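Local coordinates for uncharacterized protein AF0587 (Archaeoglobus fulgidus DSM 4304, PDB 2Q07) that is the C-terminal part of an archaeosine synthase family protein, probably binds RNA through its PUA domain and may serve archaeosine-tRNA biosynthesis, at residues K41-S46 and E62-S67; P68-R73 and K105-K110; R130-V135 and V139-E144; R171-M176 and P194-L199; K220-L225 and V261-N266. One frame throughout, in Å; residues are numbered along the deposited sequence.

Interaction 1 (K41-S46 and E62-S67); sequences KPYLTS and EIIISS
Tyr43 and Ile64 mark the closest backbone approach, their CA atoms 8.0 Å apart: a 3-10 segment of residues 43-45 faces strand 61-65, and the ring of Tyr43 spans the distance. CG2 of Ile64, the branch anti to the backbone N, sits over one face of this ring, displaced toward the rim, 3.7 Å from the ring centroid and 17° off its normal, a CH-pi contact; CE1 of Tyr43 lies 3.6 Å from that same CG2. CG1 of Ile64 comes to 3.8 Å from Tyr43 CD1. Replacing Tyr43 by alanine is likely to leave Ile64 CG2 without the ring face it rests on. The turn closes on itself, Tyr43 O accepting from both N and OG of Ser46 (OG at 2.9 Å), and Ser46 OG also caps the amide of His49. Ser46 is thus the N-cap of helix 47-55, at the end of the loop after strand 31-36 in the alpha/beta domain of the UDG-like clan.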
# COMPACT_ATOMS: atom_id res chain seq x y z
N LYS A 41 5.20 -8.80 10.87
CA LYS A 41 4.56 -7.91 9.91
C LYS A 41 3.06 -7.87 10.21
O LYS A 41 2.54 -8.76 10.88
CB LYS A 41 4.78 -8.42 8.48
CG LYS A 41 6.24 -8.58 8.07
CD LYS A 41 6.33 -9.10 6.65
CE LYS A 41 7.74 -9.50 6.28
NZ LYS A 41 7.78 -10.15 4.93
N PRO A 42 2.36 -6.80 9.77
CA PRO A 42 2.91 -5.67 9.03
C PRO A 42 3.89 -4.92 9.94
O PRO A 42 3.66 -4.82 11.14
CB PRO A 42 1.68 -4.84 8.67
CG PRO A 42 0.76 -5.11 9.82
CD PRO A 42 0.92 -6.61 10.03
N TYR A 43 4.98 -4.42 9.36
CA TYR A 43 6.03 -3.74 10.11
C TYR A 43 5.64 -2.78 11.24
O TYR A 43 6.32 -2.74 12.27
CB TYR A 43 6.95 -2.99 9.15
CG TYR A 43 7.45 -3.85 8.01
CD1 TYR A 43 7.29 -3.43 6.69
CD2 TYR A 43 8.11 -5.06 8.24
CE1 TYR A 43 7.77 -4.19 5.62
CE2 TYR A 43 8.60 -5.83 7.17
CZ TYR A 43 8.43 -5.38 5.87
OH TYR A 43 8.90 -6.12 4.81
N LEU A 44 4.57 -2.03 11.07
CA LEU A 44 4.17 -1.07 12.10
C LEU A 44 3.79 -1.70 13.45
O LEU A 44 3.83 -1.03 14.48
CB LEU A 44 3.01 -0.21 11.59
CG LEU A 44 2.65 1.03 12.40
CD1 LEU A 44 3.87 1.95 12.50
CD2 LEU A 44 1.48 1.75 11.72
N THR A 45 3.43 -2.97 13.44
CA THR A 45 3.06 -3.66 14.68
C THR A 45 4.25 -4.37 15.33
O THR A 45 4.10 -4.99 16.38
CB THR A 45 1.98 -4.73 14.44
OG1 THR A 45 2.57 -5.85 13.76
CG2 THR A 45 0.84 -4.17 13.59
N SER A 46 5.43 -4.30 14.71
CA SER A 46 6.61 -4.96 15.28
C SER A 46 7.10 -4.26 16.54
O SER A 46 6.91 -3.06 16.72
CB SER A 46 7.75 -4.98 14.26
OG SER A 46 8.33 -3.69 14.12
N GLU A 62 8.07 7.29 5.80
CA GLU A 62 8.89 6.15 6.18
C GLU A 62 8.97 5.11 5.07
O GLU A 62 8.00 4.84 4.37
CB GLU A 62 8.31 5.47 7.42
CG GLU A 62 8.33 6.30 8.70
CD GLU A 62 7.31 5.81 9.72
OE1 GLU A 62 6.10 5.82 9.40
OE2 GLU A 62 7.71 5.42 10.84
N ILE A 63 10.15 4.53 4.92
CA ILE A 63 10.34 3.48 3.94
C ILE A 63 11.07 2.38 4.69
O ILE A 63 12.09 2.62 5.32
CB ILE A 63 11.17 3.96 2.74
CG1 ILE A 63 10.37 4.99 1.93
CG2 ILE A 63 11.57 2.76 1.88
CD1 ILE A 63 11.11 5.56 0.76
N ILE A 64 10.51 1.17 4.65
CA ILE A 64 11.13 0.03 5.30
C ILE A 64 12.00 -0.72 4.29
O ILE A 64 11.50 -1.16 3.25
CB ILE A 64 10.06 -0.94 5.87
CG1 ILE A 64 9.28 -0.26 7.00
CG2 ILE A 64 10.72 -2.24 6.35
CD1 ILE A 64 8.17 0.66 6.53
N ILE A 65 13.28 -0.86 4.58
CA ILE A 65 14.18 -1.58 3.67
C ILE A 65 14.13 -3.08 3.99
O ILE A 65 14.30 -3.48 5.15
CB ILE A 65 15.64 -1.10 3.80
CG1 ILE A 65 15.75 0.38 3.43
CG2 ILE A 65 16.54 -1.94 2.90
CD1 ILE A 65 17.12 0.97 3.70
N SER A 66 13.89 -3.88 2.96
CA SER A 66 13.83 -5.32 3.11
C SER A 66 14.44 -5.96 1.85
O SER A 66 15.13 -5.29 1.08
CB SER A 66 12.38 -5.78 3.27
OG SER A 66 12.32 -7.15 3.63
N SER A 67 14.20 -7.25 1.66
CA SER A 67 14.72 -7.95 0.49
C SER A 67 13.76 -9.07 0.08
O SER A 67 13.42 -9.93 0.88
CB SER A 67 16.10 -8.54 0.78
OG SER A 67 16.61 -9.20 -0.37

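Interaction 2 (P68-R73 and K105-K110); sequences PLVVPR and KRFIEK
Phe107 of helix 94-111 lays one face of its ring under Pro72 of strand 70-72, with Val70 meeting it obliquely from the same side, an alpha/beta packing in which the helix covers one face of the mixed five-stranded sheet at its edge strand. The backbones come closest at Pro72 and Phe107, with 7.9 Å between CA atoms, and the side chains of Val70 and Pro72 both start out toward the helix, as alternate residues of a strand do, while that of Val71 between them starts away.

The CH-pi contact comes from Pro72. Its CG stands over one face of the Phe107 ring, 3.7 Å from the centroid and 21° off the normal, shifted toward the rim carbons CD2 and CE2. The two side chains cross at about a right angle, and CD of Pro72 reaches the far end of the ring at CZ, 3.9 Å away.

Plain apolar packing is the second kind. Val70 and Phe107 slide past each other in opposite directions. Outside the two segments, the ring of Tyr25 meets Phe107 edge-to-face, and Ile63 of the neighbouring strand and Leu22 of helix 16-24 also touch Phe107.

The torsion of Val70 decides which methyl group does the work: CG1, anti to the backbone N at a chi1 of 172°, ends 3.8 Å from Phe107 CD1.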
# COMPACT_ATOMS: atom_id res chain seq x y z
N PRO A 68 13.33 -9.07 -1.19
CA PRO A 68 13.69 -8.10 -2.23
C PRO A 68 12.88 -6.81 -2.19
O PRO A 68 13.15 -5.88 -2.94
CB PRO A 68 13.41 -8.86 -3.53
CG PRO A 68 12.94 -10.26 -3.10
CD PRO A 68 12.40 -10.07 -1.73
N LEU A 69 11.90 -6.76 -1.30
CA LEU A 69 11.03 -5.60 -1.23
C LEU A 69 11.46 -4.36 -0.46
O LEU A 69 11.97 -4.44 0.65
CB LEU A 69 9.64 -6.02 -0.73
CG LEU A 69 8.79 -6.90 -1.67
CD1 LEU A 69 7.48 -7.24 -0.98
CD2 LEU A 69 8.52 -6.16 -2.98
N VAL A 70 11.23 -3.23 -1.10
CA VAL A 70 11.47 -1.91 -0.54
C VAL A 70 10.02 -1.48 -0.35
O VAL A 70 9.25 -1.49 -1.31
CB VAL A 70 12.14 -0.99 -1.55
CG1 VAL A 70 12.18 0.42 -0.99
CG2 VAL A 70 13.54 -1.50 -1.89
N VAL A 71 9.65 -1.09 0.86
CA VAL A 71 8.26 -0.75 1.14
C VAL A 71 7.91 0.57 1.82
O VAL A 71 8.22 0.77 2.98
CB VAL A 71 7.61 -1.86 2.00
CG1 VAL A 71 6.12 -1.58 2.18
CG2 VAL A 71 7.83 -3.22 1.35
N PRO A 72 7.27 1.49 1.08
CA PRO A 72 6.90 2.75 1.73
C PRO A 72 5.87 2.33 2.79
O PRO A 72 5.04 1.45 2.54
CB PRO A 72 6.26 3.55 0.59
CG PRO A 72 7.07 3.09 -0.61
CD PRO A 72 7.15 1.60 -0.38
N ARG A 73 5.93 2.95 3.95
CA ARG A 73 5.01 2.61 5.02
C ARG A 73 3.54 2.56 4.58
O ARG A 73 2.75 1.77 5.10
CB ARG A 73 5.16 3.61 6.17
CG ARG A 73 4.11 3.48 7.27
CD ARG A 73 4.77 3.29 8.61
NE ARG A 73 5.21 1.92 8.81
CZ ARG A 73 6.22 1.55 9.59
NH1 ARG A 73 6.92 2.44 10.26
NH2 ARG A 73 6.50 0.26 9.70
N LYS A 105 16.06 3.78 -4.54
CA LYS A 105 16.36 5.05 -5.19
C LYS A 105 15.14 5.61 -5.90
O LYS A 105 14.89 6.81 -5.87
CB LYS A 105 17.49 4.90 -6.22
CG LYS A 105 17.83 6.24 -6.88
CD LYS A 105 19.13 6.24 -7.66
CE LYS A 105 18.99 5.64 -9.04
NZ LYS A 105 20.20 5.92 -9.86
N ARG A 106 14.39 4.73 -6.57
CA ARG A 106 13.19 5.13 -7.29
C ARG A 106 12.16 5.79 -6.39
O ARG A 106 11.59 6.81 -6.75
CB ARG A 106 12.57 3.93 -7.99
CG ARG A 106 13.54 3.29 -8.95
CD ARG A 106 12.83 2.48 -10.00
NE ARG A 106 13.79 1.86 -10.90
CZ ARG A 106 13.46 1.25 -12.03
NH1 ARG A 106 12.19 1.20 -12.41
NH2 ARG A 106 14.41 0.70 -12.78
N PHE A 107 11.94 5.21 -5.22
CA PHE A 107 10.97 5.78 -4.28
C PHE A 107 11.46 7.11 -3.70
O PHE A 107 10.68 8.04 -3.51
CB PHE A 107 10.70 4.80 -3.14
CG PHE A 107 9.74 3.69 -3.51
CD1 PHE A 107 10.17 2.37 -3.58
CD2 PHE A 107 8.40 3.97 -3.77
CE1 PHE A 107 9.29 1.35 -3.89
CE2 PHE A 107 7.50 2.95 -4.08
CZ PHE A 107 7.95 1.64 -4.15
N ILE A 108 12.75 7.20 -3.42
CA ILE A 108 13.33 8.43 -2.89
C ILE A 108 13.21 9.55 -3.93
O ILE A 108 12.81 10.67 -3.60
CB ILE A 108 14.82 8.23 -2.54
CG1 ILE A 108 14.95 7.39 -1.28
CG2 ILE A 108 15.51 9.60 -2.37
CD1 ILE A 108 16.41 7.07 -0.93
N GLU A 109 13.55 9.24 -5.17
CA GLU A 109 13.48 10.25 -6.23
C GLU A 109 12.03 10.59 -6.62
O GLU A 109 11.72 11.74 -6.91
CB GLU A 109 14.32 9.80 -7.43
CG GLU A 109 15.82 9.83 -7.09
CD GLU A 109 16.76 9.62 -8.27
OE1 GLU A 109 17.80 10.31 -8.31
OE2 GLU A 109 16.47 8.76 -9.15
N LYS A 110 11.15 9.60 -6.61
CA LYS A 110 9.74 9.84 -6.92
C LYS A 110 9.14 10.71 -5.82
O LYS A 110 8.33 11.60 -6.08
CB LYS A 110 8.97 8.52 -7.00
CG LYS A 110 7.44 8.70 -7.03
CD LYS A 110 6.99 9.41 -8.30
CE LYS A 110 5.52 9.87 -8.22
NZ LYS A 110 4.54 8.76 -8.09

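Interaction 3 (R130-V135 and V139-E144); sequences RVEDEV and VVYTAE
Glu132 and Tyr141 are joined by a hydrogen bond, Tyr141 OH donating to Glu132 OE2 at 2.7 Å, within the beta-alpha-beta unit of strand 115-118, helix 123-132 and strand 138-141. OE2 lies near the plane of the phenol ring, at its edge, but the hydroxyl meets the carboxylate from above, 48° out of the carboxylate plane. The aliphatic part of Glu132 rests on Val139, CG against CG2 at 3.5 Å, and Val135 CG2 reaches Val139 CG2 at 4.2 Å. With CG anti to the backbone N (chi1 -179°) and the chain extended beyond it, the carboxylate is carried across the valine to the phenol. A glutamine in its place, with one oxygen instead of two, would probably leave either the tyrosine hydroxyl or the bound water without its acceptor. Farther out, Tyr141 is in cation-pi contact with Arg125 and touches Val128 of the same helix. The other carboxylate oxygen is served by that water, which donates to Glu132 OE1 at 2.6 Å and to Val139 O at 2.8 Å.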
# COMPACT_ATOMS: atom_id res chain seq x y z
N ARG A 130 24.78 3.00 -1.43
CA ARG A 130 24.74 2.91 -2.89
C ARG A 130 23.88 4.03 -3.48
O ARG A 130 24.24 4.63 -4.49
CB ARG A 130 24.15 1.57 -3.34
CG ARG A 130 25.05 0.37 -3.15
CD ARG A 130 26.28 0.42 -4.06
NE ARG A 130 26.85 -0.91 -4.27
CZ ARG A 130 26.34 -1.82 -5.10
NH1 ARG A 130 25.25 -1.54 -5.80
NH2 ARG A 130 26.91 -3.01 -5.22
N VAL A 131 22.74 4.29 -2.84
CA VAL A 131 21.80 5.31 -3.31
C VAL A 131 22.27 6.74 -3.03
O VAL A 131 22.07 7.64 -3.85
CB VAL A 131 20.42 5.13 -2.65
CG1 VAL A 131 19.46 6.17 -3.19
CG2 VAL A 131 19.89 3.72 -2.91
N GLU A 132 22.86 6.95 -1.86
CA GLU A 132 23.33 8.27 -1.47
C GLU A 132 24.11 8.95 -2.58
O GLU A 132 23.89 10.12 -2.86
CB GLU A 132 24.21 8.18 -0.22
CG GLU A 132 24.73 9.53 0.25
CD GLU A 132 25.73 9.42 1.40
OE1 GLU A 132 26.20 10.48 1.86
OE2 GLU A 132 26.05 8.29 1.83
N ASP A 133 25.01 8.21 -3.23
CA ASP A 133 25.84 8.76 -4.30
C ASP A 133 25.09 9.08 -5.59
O ASP A 133 25.65 9.71 -6.49
CB ASP A 133 26.99 7.80 -4.65
CG ASP A 133 27.86 7.45 -3.45
OD1 ASP A 133 28.18 8.35 -2.64
OD2 ASP A 133 28.25 6.26 -3.33
N GLU A 134 23.84 8.67 -5.70
CA GLU A 134 23.10 8.91 -6.92
C GLU A 134 21.91 9.87 -6.80
O GLU A 134 21.29 10.21 -7.81
CB GLU A 134 22.62 7.58 -7.50
CG GLU A 134 23.68 6.50 -7.49
CD GLU A 134 23.22 5.22 -8.17
OE1 GLU A 134 22.03 4.89 -8.04
OE2 GLU A 134 24.06 4.55 -8.81
N VAL A 135 21.60 10.30 -5.59
CA VAL A 135 20.46 11.20 -5.38
C VAL A 135 20.89 12.60 -4.93
O VAL A 135 21.94 12.76 -4.33
CB VAL A 135 19.50 10.62 -4.32
CG1 VAL A 135 19.10 9.19 -4.72
CG2 VAL A 135 20.17 10.62 -2.95
N VAL A 139 21.84 12.88 2.67
CA VAL A 139 21.64 11.60 3.34
C VAL A 139 22.44 11.60 4.63
O VAL A 139 23.65 11.80 4.62
CB VAL A 139 22.11 10.42 2.45
CG1 VAL A 139 21.72 9.09 3.09
CG2 VAL A 139 21.49 10.54 1.07
N VAL A 140 21.73 11.41 5.74
CA VAL A 140 22.34 11.38 7.06
C VAL A 140 22.12 10.02 7.72
O VAL A 140 21.05 9.43 7.56
CB VAL A 140 21.72 12.48 7.96
CG1 VAL A 140 22.02 13.86 7.38
CG2 VAL A 140 20.22 12.27 8.08
N TYR A 141 23.12 9.54 8.44
CA TYR A 141 23.01 8.25 9.13
C TYR A 141 22.90 8.50 10.63
O TYR A 141 23.72 9.19 11.22
CB TYR A 141 24.23 7.39 8.80
CG TYR A 141 24.38 7.13 7.32
CD1 TYR A 141 24.93 8.10 6.48
CD2 TYR A 141 23.88 5.96 6.74
CE1 TYR A 141 24.99 7.92 5.11
CE2 TYR A 141 23.94 5.76 5.36
CZ TYR A 141 24.49 6.75 4.55
OH TYR A 141 24.53 6.58 3.19
N THR A 142 21.87 7.94 11.25
CA THR A 142 21.62 8.16 12.67
C THR A 142 21.80 6.95 13.58
O THR A 142 21.64 7.07 14.80
CB THR A 142 20.20 8.71 12.87
OG1 THR A 142 19.26 7.88 12.18
CG2 THR A 142 20.09 10.14 12.34
N ALA A 143 22.13 5.81 13.01
CA ALA A 143 22.29 4.60 13.81
C ALA A 143 23.62 3.87 13.60
O ALA A 143 24.04 3.60 12.47
CB ALA A 143 21.13 3.66 13.53
N GLU A 144 24.28 3.56 14.70
CA GLU A 144 25.54 2.82 14.67
C GLU A 144 25.45 1.74 15.74
O GLU A 144 25.49 2.03 16.94
CB GLU A 144 26.73 3.76 14.95
CG GLU A 144 26.74 4.40 16.33
CD GLU A 144 27.99 5.22 16.58
OE1 GLU A 144 28.18 5.69 17.72
OE2 GLU A 144 28.80 5.39 15.64
O HOH W 1 26.36 11.13 4.42

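Interaction 4 (R171-M176 and P194-L199); sequences RILEHM and PELELL
Helix 168-181 packs on the four-stranded antiparallel sheet of the pre-PUA region, and Leu173 is the residue that meets strand 197-200 and the loop leading into it. The backbones are nearest at Leu173 and Leu198, 7.7 Å between CA atoms. The isobutyl fork of Leu173 divides its contacts: CD2 goes to Leu196 CB at 4.0 Å, while CD1 lies 3.5 Å from Glu197 O and 4.3 Å from Leu198 CB. CG of Leu173 stands anti to its carbonyl carbon (chi1 -72°), and from there the two methyl groups span three consecutive residues of the strand side. Val189 and Val208 of the two flanking strands, and Leu215 of the strand beyond, touch Leu173 as well, whereas the carboxylate of Glu197 forms a salt bridge with Arg204. Elsewhere on the helix, His175 ND1 gives a hydrogen bond to Arg171 O at 2.8 Å, its donor angle bent to 142°; the helical N-H of His175 reaches that oxygen from the opposite face of the carbonyl plane. A helix leucine set against an antiparallel sheet in this way is apolar helix-on-sheet packing.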
# COMPACT_ATOMS: atom_id res chain seq x y z
N ARG A 171 -3.37 8.16 5.42
CA ARG A 171 -2.50 8.10 4.25
C ARG A 171 -2.41 6.66 3.73
O ARG A 171 -2.40 6.41 2.53
CB ARG A 171 -1.09 8.59 4.59
CG ARG A 171 -0.77 10.00 4.10
CD ARG A 171 -1.25 11.05 5.06
NE ARG A 171 -1.03 12.40 4.55
CZ ARG A 171 -0.98 13.48 5.32
NH1 ARG A 171 -1.13 13.38 6.63
NH2 ARG A 171 -0.79 14.68 4.77
N ILE A 172 -2.35 5.71 4.67
CA ILE A 172 -2.27 4.29 4.33
C ILE A 172 -3.52 3.84 3.56
O ILE A 172 -3.41 3.19 2.53
CB ILE A 172 -2.15 3.42 5.61
CG1 ILE A 172 -0.76 3.58 6.22
CG2 ILE A 172 -2.42 1.98 5.31
CD1 ILE A 172 -0.57 2.83 7.54
N LEU A 173 -4.69 4.18 4.09
CA LEU A 173 -5.94 3.81 3.47
C LEU A 173 -6.08 4.50 2.12
O LEU A 173 -6.51 3.89 1.14
CB LEU A 173 -7.12 4.17 4.39
CG LEU A 173 -7.32 3.32 5.65
CD1 LEU A 173 -8.47 3.89 6.48
CD2 LEU A 173 -7.62 1.86 5.27
N GLU A 174 -5.70 5.78 2.05
CA GLU A 174 -5.79 6.52 0.79
C GLU A 174 -4.87 5.88 -0.25
O GLU A 174 -5.24 5.78 -1.42
CB GLU A 174 -5.39 7.99 0.98
CG GLU A 174 -6.28 8.74 1.96
CD GLU A 174 -5.88 10.19 2.13
OE1 GLU A 174 -4.67 10.49 2.18
OE2 GLU A 174 -6.80 11.04 2.22
N HIS A 175 -3.68 5.46 0.17
CA HIS A 175 -2.73 4.84 -0.75
C HIS A 175 -3.18 3.48 -1.24
O HIS A 175 -2.86 3.09 -2.35
CB HIS A 175 -1.33 4.71 -0.11
CG HIS A 175 -0.48 5.93 -0.26
ND1 HIS A 175 -0.75 7.11 0.39
CD2 HIS A 175 0.61 6.17 -1.03
CE1 HIS A 175 0.13 8.03 0.03
NE2 HIS A 175 0.97 7.48 -0.83
N MSE A 176 -3.93 2.75 -0.42
CA MSE A 176 -4.40 1.43 -0.84
C MSE A 176 -5.50 1.57 -1.89
O MSE A 176 -5.58 0.78 -2.83
CB MSE A 176 -4.90 0.64 0.36
CG MSE A 176 -3.81 0.40 1.38
SE MSE A 176 -4.35 -0.73 2.82
CE MSE A 176 -4.98 0.57 4.07
N PRO A 194 -3.75 -3.59 12.43
CA PRO A 194 -3.87 -3.25 11.00
C PRO A 194 -5.27 -3.38 10.41
O PRO A 194 -5.45 -3.25 9.19
CB PRO A 194 -2.89 -4.23 10.36
CG PRO A 194 -3.12 -5.47 11.17
CD PRO A 194 -3.18 -4.94 12.60
N GLU A 195 -6.27 -3.63 11.25
CA GLU A 195 -7.64 -3.78 10.78
C GLU A 195 -8.35 -2.43 10.72
O GLU A 195 -9.33 -2.20 11.43
CB GLU A 195 -8.41 -4.72 11.71
CG GLU A 195 -7.72 -6.06 11.93
CD GLU A 195 -8.56 -7.01 12.77
OE1 GLU A 195 -9.04 -6.59 13.85
OE2 GLU A 195 -8.73 -8.17 12.36
N LEU A 196 -7.87 -1.57 9.84
CA LEU A 196 -8.43 -0.23 9.68
C LEU A 196 -9.68 -0.24 8.80
O LEU A 196 -9.87 -1.14 7.98
CB LEU A 196 -7.39 0.70 9.04
CG LEU A 196 -6.05 0.90 9.75
CD1 LEU A 196 -5.13 1.75 8.89
CD2 LEU A 196 -6.29 1.55 11.10
N GLU A 197 -10.51 0.79 8.97
CA GLU A 197 -11.72 0.95 8.18
C GLU A 197 -11.90 2.43 7.85
O GLU A 197 -11.31 3.29 8.50
CB GLU A 197 -12.96 0.48 8.94
CG GLU A 197 -12.89 -0.91 9.50
CD GLU A 197 -14.23 -1.37 10.04
OE1 GLU A 197 -14.87 -0.58 10.77
OE2 GLU A 197 -14.64 -2.50 9.74
N LEU A 198 -12.70 2.71 6.84
CA LEU A 198 -12.98 4.09 6.47
C LEU A 198 -14.50 4.14 6.52
O LEU A 198 -15.17 3.34 5.87
CB LEU A 198 -12.45 4.38 5.07
CG LEU A 198 -12.56 5.82 4.55
CD1 LEU A 198 -11.81 6.80 5.48
CD2 LEU A 198 -11.97 5.87 3.15
N LEU A 199 -15.05 5.05 7.31
CA LEU A 199 -16.49 5.14 7.45
C LEU A 199 -17.06 6.47 6.99
O LEU A 199 -16.39 7.51 7.04
CB LEU A 199 -16.88 4.90 8.92
CG LEU A 199 -16.28 3.69 9.64
CD1 LEU A 199 -16.55 3.81 11.13
CD2 LEU A 199 -16.87 2.39 9.09

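Interaction 5 (K220-L225 and V261-N266)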
# COMPACT_ATOMS: atom_id res chain seq x y z
N LYS A 220 -21.01 2.65 -1.77
CA LYS A 220 -20.68 3.96 -2.33
C LYS A 220 -19.49 3.94 -3.27
O LYS A 220 -19.54 4.54 -4.35
CB LYS A 220 -20.43 4.97 -1.21
CG LYS A 220 -21.07 4.60 0.12
CD LYS A 220 -20.41 3.34 0.68
CE LYS A 220 -21.12 2.78 1.88
NZ LYS A 220 -20.57 1.44 2.17
N ILE A 221 -18.42 3.26 -2.88
CA ILE A 221 -17.23 3.19 -3.72
C ILE A 221 -17.48 2.38 -4.97
O ILE A 221 -17.15 2.83 -6.06
CB ILE A 221 -16.02 2.61 -2.95
CG1 ILE A 221 -15.65 3.54 -1.80
CG2 ILE A 221 -14.84 2.44 -3.90
CD1 ILE A 221 -14.36 3.19 -1.10
N ALA A 222 -18.04 1.18 -4.81
CA ALA A 222 -18.37 0.31 -5.93
C ALA A 222 -19.26 1.08 -6.90
O ALA A 222 -19.12 0.96 -8.12
CB ALA A 222 -19.10 -0.95 -5.42
N ALA A 223 -20.18 1.87 -6.34
CA ALA A 223 -21.10 2.69 -7.12
C ALA A 223 -20.31 3.70 -7.93
O ALA A 223 -20.57 3.92 -9.11
CB ALA A 223 -22.08 3.42 -6.20
N TYR A 224 -19.32 4.32 -7.29
CA TYR A 224 -18.48 5.29 -7.97
C TYR A 224 -17.70 4.63 -9.10
O TYR A 224 -17.66 5.16 -10.21
CB TYR A 224 -17.50 5.94 -6.98
CG TYR A 224 -16.58 6.93 -7.65
CD1 TYR A 224 -17.03 8.20 -8.01
CD2 TYR A 224 -15.26 6.59 -7.93
CE1 TYR A 224 -16.19 9.11 -8.63
CE2 TYR A 224 -14.40 7.50 -8.57
CZ TYR A 224 -14.88 8.76 -8.91
OH TYR A 224 -14.04 9.66 -9.52
N LEU A 225 -17.09 3.48 -8.82
CA LEU A 225 -16.32 2.76 -9.84
C LEU A 225 -17.21 2.34 -11.02
O LEU A 225 -16.78 2.37 -12.18
CB LEU A 225 -15.66 1.50 -9.23
CG LEU A 225 -14.61 1.69 -8.12
CD1 LEU A 225 -14.24 0.34 -7.52
CD2 LEU A 225 -13.38 2.36 -8.69
N VAL A 261 -10.16 -6.58 -7.28
CA VAL A 261 -11.51 -6.39 -6.78
C VAL A 261 -12.23 -5.73 -7.95
O VAL A 261 -11.76 -4.71 -8.49
CB VAL A 261 -11.57 -5.46 -5.55
CG1 VAL A 261 -13.02 -5.12 -5.21
CG2 VAL A 261 -10.91 -6.12 -4.35
N VAL A 262 -13.35 -6.31 -8.36
CA VAL A 262 -14.10 -5.77 -9.48
C VAL A 262 -15.54 -5.52 -9.07
O VAL A 262 -16.02 -6.04 -8.07
CB VAL A 262 -14.09 -6.74 -10.69
CG1 VAL A 262 -12.65 -7.01 -11.13
CG2 VAL A 262 -14.80 -8.04 -10.35
N VAL A 263 -16.23 -4.69 -9.84
CA VAL A 263 -17.61 -4.36 -9.59
C VAL A 263 -18.42 -4.88 -10.77
O VAL A 263 -18.31 -4.35 -11.88
CB VAL A 263 -17.81 -2.84 -9.46
CG1 VAL A 263 -19.29 -2.51 -9.36
CG2 VAL A 263 -17.05 -2.31 -8.25
N PHE A 264 -19.21 -5.92 -10.53
CA PHE A 264 -20.05 -6.51 -11.57
C PHE A 264 -21.43 -5.87 -11.54
O PHE A 264 -21.81 -5.25 -10.54
CB PHE A 264 -20.16 -8.03 -11.36
CG PHE A 264 -20.78 -8.43 -10.05
CD1 PHE A 264 -22.17 -8.47 -9.89
CD2 PHE A 264 -19.97 -8.78 -8.97
CE1 PHE A 264 -22.74 -8.86 -8.67
CE2 PHE A 264 -20.53 -9.17 -7.75
CZ PHE A 264 -21.92 -9.20 -7.60
N HIS A 265 -22.19 -5.99 -12.63
CA HIS A 265 -23.51 -5.38 -12.69
C HIS A 265 -24.38 -5.84 -13.88
O HIS A 265 -23.87 -6.30 -14.89
CB HIS A 265 -23.37 -3.85 -12.78
CG HIS A 265 -22.76 -3.39 -14.07
ND1 HIS A 265 -21.41 -3.43 -14.31
CD2 HIS A 265 -23.33 -2.92 -15.21
CE1 HIS A 265 -21.17 -3.02 -15.55
NE2 HIS A 265 -22.32 -2.71 -16.11
N ASN A 266 -25.69 -5.70 -13.72
CA ASN A 266 -26.67 -5.98 -14.77
C ASN A 266 -27.82 -4.99 -14.59
O ASN A 266 -27.66 -4.00 -13.88
CB ASN A 266 -27.17 -7.44 -14.76
CG ASN A 266 -27.72 -7.88 -13.43
OD1 ASN A 266 -28.38 -7.12 -12.72
ND2 ASN A 266 -27.48 -9.13 -13.10
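Helix 219-227 passes close over strand 261-265, the nearest CA atoms being those of Ala222 and Val263 at 6.0 Å, a short separation that the small side chain of Ala222 permits. Val263 carries the strand side of the contact, its side chain starting out toward the helix, and its two methyl groups take different partners. CG2 meets the alanine, 3.7 Å from Ala222 CB and equally near Ala222 CA. CG1, anti to the backbone N at a chi1 of 173°, instead lies 3.7 Å from the carbonyl oxygen of Ala222, so the valine straddles the residue, one branch at its side chain and the other at its backbone.

The helix belongs to the pre-PUA region and the strand to the mixed sheet of the PUA domain, and the contact is therefore an interface between two parts of the chain with apolar groups on both sides. Val263 is held within its sheet by backbone hydrogen bonds to Tyr231 and Val233, and Val272 of the adjacent strand 270-275 also touches Ala222.

One turn along the helix, Leu225 adds a second apolar contact. Its side chain crosses that of Val263 obliquely and brings CD1 to 3.9 Å from Val263 CG2, the same methyl group that meets the alanine. Ile217 of strand 214-217 and Ile230 lie against Leu225 too, and Leu225 N is bonded to Ile221 O at 2.8 Å within the helix.

How the interactions relate
From the N terminus the five contacts close in series, none nesting in or crossing another. Interaction 1 closes a loop around helix 47-55, and interaction 2 a longer one from strand 70-72 to helix 94-111; neighbouring antiparallel strands join them, and a Glu62-Arg73 salt bridge adds to this. Interaction 3 closes a tight connection at the other outermost strand of that sheet, tied to interaction 2 by Lys105 and Glu134. Interaction 4 lies in the pre-PUA region, where Pro194 packs on Pro42 of interaction 1 and Ile172 on Arg73 of interaction 2. Interaction 5 bridges to the PUA domain, its centre about 44 Å from that of interaction 3.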